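Local coordinates for protein 2-aminomuconic 6-semialdehyde dehydrogenase (Pseudomonas sp., PDB 7BZV) that probably catalyses the NAD+-dependent oxidation of 2-aminomuconic 6-semialdehyde to 2-aminomuconate in the meta-cleavage pathway of 2-aminophenol breakdown, working as a tetramer, at residues Arg79-Glu87 against Ala98-Ile107; Val371-Leu379 against Phe391-Pro399. All coordinates share one frame; numbering follows the deposited sequence.

Contact 1: Arg79-Glu87 against Ala98-Ile107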
loop_
_atom_site.group_PDB
_atom_site.type_symbol
_atom_site.label_atom_id
_atom_site.label_comp_id
_atom_site.label_asym_id
_atom_site.label_seq_id
_atom_site.Cartn_x
_atom_site.Cartn_y
_atom_site.Cartn_z
ATOM N N ARG B 79 -0.794 -24.842 -26.545
ATOM C CA ARG B 79 -0.272 -26.198 -26.484
ATOM C C ARG B 79 -0.770 -26.954 -25.268
ATOM O O ARG B 79 -0.102 -27.872 -24.781
ATOM C CB ARG B 79 1.249 -26.171 -26.517
ATOM C CG ARG B 79 1.816 -25.533 -27.764
ATOM C CD ARG B 79 3.266 -25.857 -27.886
ATOM N NE ARG B 79 3.486 -27.295 -27.838
ATOM C CZ ARG B 79 4.661 -27.861 -27.619
ATOM N NH1 ARG B 79 5.733 -27.111 -27.424
ATOM N NH2 ARG B 79 4.761 -29.178 -27.595
ATOM N N GLN B 80 -1.962 -26.618 -24.790
ATOM C CA GLN B 80 -2.370 -27.129 -23.490
ATOM C C GLN B 80 -2.666 -28.623 -23.502
ATOM O O GLN B 80 -2.535 -29.273 -22.458
ATOM C CB GLN B 80 -3.584 -26.362 -22.968
ATOM C CG GLN B 80 -4.952 -26.763 -23.482
ATOM C CD GLN B 80 -6.034 -25.828 -22.927
ATOM O OE1 GLN B 80 -5.844 -25.192 -21.885
ATOM N NE2 GLN B 80 -7.163 -25.744 -23.615
ATOM N N GLN B 81 -3.075 -29.193 -24.639
ATOM C CA GLN B 81 -3.247 -30.647 -24.678
ATOM C C GLN B 81 -1.894 -31.351 -24.548
ATOM O O GLN B 81 -1.776 -32.394 -23.885
ATOM C CB GLN B 81 -3.973 -31.049 -25.964
ATOM C CG GLN B 81 -4.400 -32.521 -26.009
ATOM C CD GLN B 81 -5.516 -32.812 -25.023
ATOM O OE1 GLN B 81 -6.553 -32.154 -25.033
ATOM N NE2 GLN B 81 -5.299 -33.787 -24.154
ATOM N N ASP B 82 -0.856 -30.782 -25.159
ATOM C CA ASP B 82 0.493 -31.314 -24.998
ATOM C C ASP B 82 0.902 -31.339 -23.532
ATOM O O ASP B 82 1.416 -32.352 -23.031
ATOM C CB ASP B 82 1.485 -30.475 -25.808
ATOM C CG ASP B 82 1.265 -30.573 -27.310
ATOM O OD1 ASP B 82 0.456 -31.411 -27.742
ATOM O OD2 ASP B 82 1.923 -29.812 -28.053
ATOM N N PHE B 83 0.709 -30.216 -22.834
ATOM C CA PHE B 83 1.063 -30.156 -21.421
ATOM C C PHE B 83 0.245 -31.157 -20.632
ATOM O O PHE B 83 0.772 -31.891 -19.784
ATOM C CB PHE B 83 0.850 -28.726 -20.880
ATOM C CG PHE B 83 1.988 -27.809 -21.191
ATOM C CD1 PHE B 83 3.056 -27.693 -20.328
ATOM C CD2 PHE B 83 2.002 -27.076 -22.354
ATOM C CE1 PHE B 83 4.137 -26.877 -20.647
ATOM C CE2 PHE B 83 3.061 -26.251 -22.668
ATOM C CZ PHE B 83 4.126 -26.139 -21.814
ATOM N N LEU B 84 -1.062 -31.181 -20.888
ATOM C CA LEU B 84 -1.936 -32.127 -20.219
ATOM C C LEU B 84 -1.455 -33.570 -20.407
ATOM O O LEU B 84 -1.402 -34.360 -19.445
ATOM C CB LEU B 84 -3.349 -31.983 -20.766
ATOM C CG LEU B 84 -4.491 -31.592 -19.825
ATOM C CD1 LEU B 84 -5.799 -31.810 -20.637
ATOM C CD2 LEU B 84 -4.477 -32.376 -18.552
ATOM N N ASP B 85 -1.130 -33.932 -21.655
ATOM C CA ASP B 85 -0.734 -35.307 -21.969
ATOM C C ASP B 85 0.536 -35.674 -21.227
ATOM O O ASP B 85 0.617 -36.727 -20.583
ATOM C CB ASP B 85 -0.523 -35.477 -23.482
ATOM C CG ASP B 85 -1.829 -35.420 -24.292
ATOM O OD1 ASP B 85 -2.927 -35.548 -23.722
ATOM O OD2 ASP B 85 -1.754 -35.254 -25.522
ATOM N N ALA B 86 1.539 -34.789 -21.278
ATOM C CA ALA B 86 2.797 -35.089 -20.613
ATOM C C ALA B 86 2.615 -35.191 -19.105
ATOM O O ALA B 86 3.190 -36.081 -18.461
ATOM C CB ALA B 86 3.841 -34.027 -20.955
ATOM N N GLU B 87 1.853 -34.261 -18.518
ATOM C CA GLU B 87 1.664 -34.277 -17.072
ATOM C C GLU B 87 0.953 -35.552 -16.635
ATOM O O GLU B 87 1.332 -36.190 -15.637
ATOM C CB GLU B 87 0.888 -33.028 -16.637
ATOM C CG GLU B 87 0.987 -32.734 -15.145
ATOM C CD GLU B 87 2.207 -31.912 -14.812
ATOM O OE1 GLU B 87 3.278 -32.140 -15.439
ATOM O OE2 GLU B 87 2.088 -31.013 -13.938
ATOM N N ALA B 98 -5.847 -32.893 -13.712
ATOM C CA ALA B 98 -4.858 -32.211 -14.538
ATOM C C ALA B 98 -5.499 -31.117 -15.388
ATOM O O ALA B 98 -4.927 -30.034 -15.555
ATOM C CB ALA B 98 -4.119 -33.241 -15.387
ATOM N N ALA B 99 -6.713 -31.343 -15.872
ATOM C CA ALA B 99 -7.362 -30.372 -16.751
ATOM C C ALA B 99 -8.084 -29.269 -16.002
ATOM O O ALA B 99 -8.524 -28.294 -16.625
ATOM C CB ALA B 99 -8.356 -31.074 -17.674
ATOM N N THR B 100 -8.263 -29.400 -14.698
ATOM C CA THR B 100 -8.897 -28.331 -13.960
ATOM C C THR B 100 -7.947 -27.624 -13.016
ATOM O O THR B 100 -8.164 -26.449 -12.713
ATOM C CB THR B 100 -10.091 -28.840 -13.153
ATOM O OG1 THR B 100 -9.621 -29.662 -12.084
ATOM C CG2 THR B 100 -11.039 -29.599 -14.060
ATOM N N ILE B 101 -6.896 -28.301 -12.558
ATOM C CA ILE B 101 -5.970 -27.713 -11.598
ATOM C C ILE B 101 -4.607 -27.507 -12.238
ATOM O O ILE B 101 -4.153 -26.362 -12.412
ATOM C CB ILE B 101 -5.886 -28.586 -10.335
ATOM C CG1 ILE B 101 -7.241 -28.523 -9.614
ATOM C CG2 ILE B 101 -4.717 -28.151 -9.449
ATOM C CD1 ILE B 101 -7.308 -29.292 -8.364
ATOM N N ASP B 102 -3.926 -28.603 -12.578
ATOM C CA ASP B 102 -2.507 -28.481 -12.916
ATOM C C ASP B 102 -2.277 -27.555 -14.103
ATOM O O ASP B 102 -1.451 -26.632 -14.036
ATOM C CB ASP B 102 -1.911 -29.854 -13.169
ATOM C CG ASP B 102 -2.049 -30.736 -11.955
ATOM O OD1 ASP B 102 -3.146 -31.294 -11.751
ATOM O OD2 ASP B 102 -1.088 -30.803 -11.168
ATOM N N ILE B 103 -2.948 -27.805 -15.214
ATOM C CA ILE B 103 -2.581 -27.078 -16.423
ATOM C C ILE B 103 -3.157 -25.666 -16.321
ATOM O O ILE B 103 -2.437 -24.701 -16.613
ATOM C CB ILE B 103 -3.049 -27.806 -17.689
ATOM C CG1 ILE B 103 -2.021 -28.843 -18.162
ATOM C CG2 ILE B 103 -3.236 -26.821 -18.821
ATOM C CD1 ILE B 103 -1.462 -29.758 -17.103
ATOM N N PRO B 104 -4.431 -25.482 -15.934
ATOM C CA PRO B 104 -4.955 -24.103 -15.857
ATOM C C PRO B 104 -4.245 -23.225 -14.830
ATOM O O PRO B 104 -3.927 -22.080 -15.152
ATOM C CB PRO B 104 -6.436 -24.298 -15.496
ATOM C CG PRO B 104 -6.766 -25.702 -16.110
ATOM C CD PRO B 104 -5.508 -26.481 -15.792
ATOM N N ARG B 105 -3.994 -23.718 -13.612
ATOM C CA ARG B 105 -3.217 -22.940 -12.649
ATOM C C ARG B 105 -1.780 -22.743 -13.116
ATOM O O ARG B 105 -1.183 -21.682 -12.892
ATOM C CB ARG B 105 -3.241 -23.612 -11.283
ATOM C CG ARG B 105 -4.672 -23.627 -10.648
ATOM C CD ARG B 105 -4.665 -24.036 -9.140
ATOM N NE ARG B 105 -6.016 -24.286 -8.615
ATOM C CZ ARG B 105 -6.307 -24.537 -7.333
ATOM N NH1 ARG B 105 -5.354 -24.558 -6.407
ATOM N NH2 ARG B 105 -7.563 -24.750 -6.967
ATOM N N GLY B 106 -1.203 -23.728 -13.784
ATOM C CA GLY B 106 0.149 -23.533 -14.291
ATOM C C GLY B 106 0.239 -22.383 -15.276
ATOM O O GLY B 106 1.219 -21.626 -15.285
ATOM N N ILE B 107 -0.775 -22.245 -16.126
ATOM C CA ILE B 107 -0.811 -21.142 -17.081
ATOM C C ILE B 107 -1.109 -19.833 -16.365
ATOM O O ILE B 107 -0.519 -18.793 -16.671
ATOM C CB ILE B 107 -1.875 -21.425 -18.155
ATOM C CG1 ILE B 107 -1.426 -22.533 -19.105
ATOM C CG2 ILE B 107 -2.238 -20.161 -18.929
ATOM C CD1 ILE B 107 -2.639 -23.178 -19.876
HETATM O O HOH W 1 1.151 -29.456 -11.832
#
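Q80 opens the contact with its CB against CG2 of I103, its long polar chain suiting the exposed margin of the helix pair. Three residues on, F83 lends its CB to CG1 of I103 (4.0 Å), while its ring turns to L188 and V192 of helix 184-196. L84 makes the largest contribution from this helix. Its side chain crosses that of I103 at about a right angle, and its two methyls part: CD1 meets CB of A99, and CD2 presses on CB of A98 at 3.3 Å, tighter than usual carbon contact. Small alanines suit this spot because the leucine comes almost onto their backbone. E87, CG anti to the backbone N (chi1 -163°) and bent at the next bond, packs its CB on CD1 of I103. Its OE2 and OD2 of D102 lie 4.2 Å apart, bridged by a water that donates to both. K93, salt-bridged to D102 OD2, and L157 N, bonded to E87 OE2, probably ease this pairing of like charges; T185 holds OE1. Q80, F83, L84 and E87 surround I103 as a knob-into-hole, the short segment axes at 121°, among helices 62-78, 156-169 and 184-196 of what is probably the cofactor-binding domain.

Contact 2: Val371-Leu379 against Phe391-Pro399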
loop_
_atom_site.group_PDB
_atom_site.type_symbol
_atom_site.label_atom_id
_atom_site.label_comp_id
_atom_site.label_asym_id
_atom_site.label_seq_id
_atom_site.Cartn_x
_atom_site.Cartn_y
_atom_site.Cartn_z
ATOM N N VAL B 371 -2.843 -47.324 -4.766
ATOM C CA VAL B 371 -3.214 -47.548 -3.371
ATOM C C VAL B 371 -4.650 -47.069 -3.152
ATOM O O VAL B 371 -5.136 -46.170 -3.834
ATOM C CB VAL B 371 -2.225 -46.814 -2.433
ATOM C CG1 VAL B 371 -2.357 -45.295 -2.615
ATOM C CG2 VAL B 371 -2.466 -47.216 -1.020
ATOM N N GLU B 372 -5.323 -47.655 -2.168
ATOM C CA GLU B 372 -6.706 -47.303 -1.854
ATOM C C GLU B 372 -6.795 -46.023 -1.005
ATOM O O GLU B 372 -6.005 -45.829 -0.070
ATOM C CB GLU B 372 -7.380 -48.429 -1.089
ATOM C CG GLU B 372 -7.546 -49.699 -1.891
ATOM C CD GLU B 372 -8.156 -50.796 -1.061
ATOM O OE1 GLU B 372 -7.832 -50.871 0.146
ATOM O OE2 GLU B 372 -8.951 -51.574 -1.617
ATOM N N PRO B 373 -7.802 -45.197 -1.253
ATOM C CA PRO B 373 -8.107 -44.110 -0.310
ATOM C C PRO B 373 -8.465 -44.690 1.052
ATOM O O PRO B 373 -9.276 -45.614 1.158
ATOM C CB PRO B 373 -9.285 -43.388 -0.967
ATOM C CG PRO B 373 -9.917 -44.428 -1.904
ATOM C CD PRO B 373 -8.778 -45.282 -2.357
ATOM N N THR B 374 -7.851 -44.153 2.105
ATOM C CA THR B 374 -7.803 -44.840 3.391
ATOM C C THR B 374 -8.148 -43.860 4.505
ATOM O O THR B 374 -7.746 -42.689 4.479
ATOM C CB THR B 374 -6.421 -45.485 3.584
ATOM O OG1 THR B 374 -6.205 -46.438 2.532
ATOM C CG2 THR B 374 -6.264 -46.204 4.925
ATOM N N VAL B 375 -8.897 -44.343 5.486
ATOM C CA VAL B 375 -9.191 -43.560 6.680
ATOM C C VAL B 375 -8.941 -44.448 7.885
ATOM O O VAL B 375 -9.481 -45.557 7.951
ATOM C CB VAL B 375 -10.641 -43.044 6.698
ATOM C CG1 VAL B 375 -10.940 -42.491 8.057
ATOM C CG2 VAL B 375 -10.849 -42.013 5.639
ATOM N N ILE B 376 -8.179 -43.950 8.863
ATOM C CA ILE B 376 -7.971 -44.683 10.103
ATOM C C ILE B 376 -8.508 -43.885 11.282
ATOM O O ILE B 376 -8.751 -42.678 11.193
ATOM C CB ILE B 376 -6.487 -45.050 10.345
ATOM C CG1 ILE B 376 -5.609 -43.791 10.289
ATOM C CG2 ILE B 376 -6.007 -46.072 9.319
ATOM C CD1 ILE B 376 -4.139 -44.011 10.698
ATOM N N ALA B 377 -8.673 -44.587 12.404
ATOM C CA ALA B 377 -9.224 -44.021 13.625
ATOM C C ALA B 377 -8.704 -44.813 14.815
ATOM O O ALA B 377 -8.121 -45.890 14.671
ATOM C CB ALA B 377 -10.756 -44.038 13.594
ATOM N N GLY B 378 -8.947 -44.285 15.997
ATOM C CA GLY B 378 -8.678 -45.007 17.217
ATOM C C GLY B 378 -7.363 -44.680 17.890
ATOM O O GLY B 378 -7.095 -45.219 18.968
ATOM N N LEU B 379 -6.522 -43.845 17.302
ATOM C CA LEU B 379 -5.196 -43.663 17.874
ATOM C C LEU B 379 -5.108 -42.363 18.667
ATOM O O LEU B 379 -5.947 -41.461 18.556
ATOM C CB LEU B 379 -4.127 -43.693 16.782
ATOM C CG LEU B 379 -4.119 -44.962 15.932
ATOM C CD1 LEU B 379 -3.037 -44.890 14.866
ATOM C CD2 LEU B 379 -3.948 -46.223 16.814
ATOM N N PHE B 391 1.846 -38.348 3.058
ATOM C CA PHE B 391 1.828 -37.820 1.694
ATOM C C PHE B 391 1.148 -38.814 0.761
ATOM O O PHE B 391 1.579 -39.031 -0.374
ATOM C CB PHE B 391 3.237 -37.463 1.186
ATOM C CG PHE B 391 3.263 -36.239 0.280
ATOM C CD1 PHE B 391 3.129 -34.961 0.811
ATOM C CD2 PHE B 391 3.386 -36.370 -1.094
ATOM C CE1 PHE B 391 3.140 -33.829 -0.012
ATOM C CE2 PHE B 391 3.370 -35.241 -1.932
ATOM C CZ PHE B 391 3.254 -33.969 -1.378
ATOM N N GLY B 392 0.095 -39.437 1.265
ATOM C CA GLY B 392 -0.716 -40.342 0.492
ATOM C C GLY B 392 -2.174 -40.098 0.808
ATOM O O GLY B 392 -2.518 -39.157 1.530
ATOM N N PRO B 393 -3.069 -40.941 0.260
ATOM C CA PRO B 393 -4.525 -40.719 0.387
ATOM C C PRO B 393 -5.043 -41.291 1.704
ATOM O O PRO B 393 -5.681 -42.336 1.758
ATOM C CB PRO B 393 -5.086 -41.458 -0.831
ATOM C CG PRO B 393 -4.148 -42.667 -0.970
ATOM C CD PRO B 393 -2.760 -42.139 -0.541
ATOM N N ILE B 394 -4.772 -40.600 2.815
ATOM C CA ILE B 394 -5.074 -41.147 4.138
ATOM C C ILE B 394 -5.240 -40.015 5.138
ATOM O O ILE B 394 -4.659 -38.937 4.993
ATOM C CB ILE B 394 -3.982 -42.134 4.615
ATOM C CG1 ILE B 394 -4.281 -42.659 6.023
ATOM C CG2 ILE B 394 -2.601 -41.458 4.624
ATOM C CD1 ILE B 394 -3.427 -43.870 6.452
ATOM N N CYS B 395 -6.087 -40.248 6.131
ATOM C CA CYS B 395 -6.101 -39.393 7.305
ATOM C C CYS B 395 -6.394 -40.254 8.508
ATOM O O CYS B 395 -6.871 -41.386 8.376
ATOM C CB CYS B 395 -7.139 -38.272 7.201
ATOM S SG CYS B 395 -8.865 -38.878 7.241
ATOM N N HIS B 396 -6.120 -39.695 9.683
ATOM C CA HIS B 396 -6.625 -40.191 10.959
ATOM C C HIS B 396 -7.738 -39.269 11.447
ATOM O O HIS B 396 -7.553 -38.052 11.509
ATOM C CB HIS B 396 -5.510 -40.278 12.010
ATOM C CG HIS B 396 -5.981 -40.799 13.327
ATOM N ND1 HIS B 396 -6.285 -39.972 14.385
ATOM C CD2 HIS B 396 -6.215 -42.059 13.756
ATOM C CE1 HIS B 396 -6.705 -40.699 15.401
ATOM N NE2 HIS B 396 -6.652 -41.970 15.050
ATOM N N VAL B 397 -8.897 -39.828 11.784
ATOM C CA VAL B 397 -10.020 -39.025 12.256
ATOM C C VAL B 397 -10.253 -39.288 13.747
ATOM O O VAL B 397 -10.225 -40.438 14.201
ATOM C CB VAL B 397 -11.282 -39.279 11.397
ATOM C CG1 VAL B 397 -11.726 -40.699 11.500
ATOM C CG2 VAL B 397 -12.385 -38.342 11.778
ATOM N N THR B 398 -10.509 -38.214 14.502
ATOM C CA THR B 398 -10.638 -38.288 15.959
ATOM C C THR B 398 -11.700 -37.287 16.392
ATOM O O THR B 398 -11.849 -36.235 15.758
ATOM C CB THR B 398 -9.275 -37.991 16.636
ATOM O OG1 THR B 398 -9.330 -38.085 18.071
ATOM C CG2 THR B 398 -8.777 -36.582 16.230
ATOM N N PRO B 399 -12.460 -37.581 17.437
ATOM C CA PRO B 399 -13.412 -36.593 17.957
ATOM C C PRO B 399 -12.744 -35.551 18.842
ATOM O O PRO B 399 -11.695 -35.781 19.448
ATOM C CB PRO B 399 -14.385 -37.444 18.791
ATOM C CG PRO B 399 -13.516 -38.588 19.302
ATOM C CD PRO B 399 -12.492 -38.850 18.192
HETATM O O HOH W 2 -10.319 -41.800 16.454
HETATM O O HOH W 3 -8.712 -41.115 18.502
#
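I376 and H396 sit at the heart of this parallel strand pair, where the backbone bonds are short and straight. I376 N donates to C395 O (2.9 Å, 176° at the hydrogen), and V397 N returns a bond to I376 O, so one residue is gripped on both its polar backbone atoms. Nearer the strand starts the pairing slackens: T374 N still reaches P393 O at 2.9 Å, but C395 N to T374 O is weak. There the contact is apolar, CG1 of V371 meeting CG of the P393 ring at 3.6 Å, compact groups well matched to a buried end. The branched V375 and V397 fill the other face, touching through their CG1 atoms, with C395 SG against V375 CG2; V293 of strand 290-296 continues this layer. On the face of I376, H396 has CG anti to its backbone N (chi1 -179°), which sends the ring across to the turn at G378. There NE2 accepts from L379 N at 2.9 Å, the donor tilted 20° from the ring plane. G378 has a positive phi, a backbone shape that glycine takes easily. From G378 on the strands part and waters fill in: one joins G378 N to V397 O, another links L379 O with T398 OG1. A leucine in place of H396 would probably leave L379 N without its acceptor and the turn less firmly held. Because NE2 accepts from a backbone N-H, it probably carries no proton here, which is consistent with a neutral imidazole protonated at ND1.

In the fold
Contact 1 comes first along the chain and closes long before contact 2 opens; their centres lie 29 Å apart, and the nearest atoms, about 11 Å apart, do not touch. They share no secondary structure. The 79-87/98-107 pair joins consecutive helices, 80-91 and 95-119, in what is, by the family fold, probably the cofactor-binding domain. The 371-379/391-399 pair instead belongs to a beta-alpha-beta unit in the seven-stranded mixed sheet of what is probably the catalytic domain: strand 374-377 lies between edge strand 351-354 and strand 394-400, which is followed by 290-296. Neither contact is touched by another subunit of the tetramer, so each shapes the interior of its own domain.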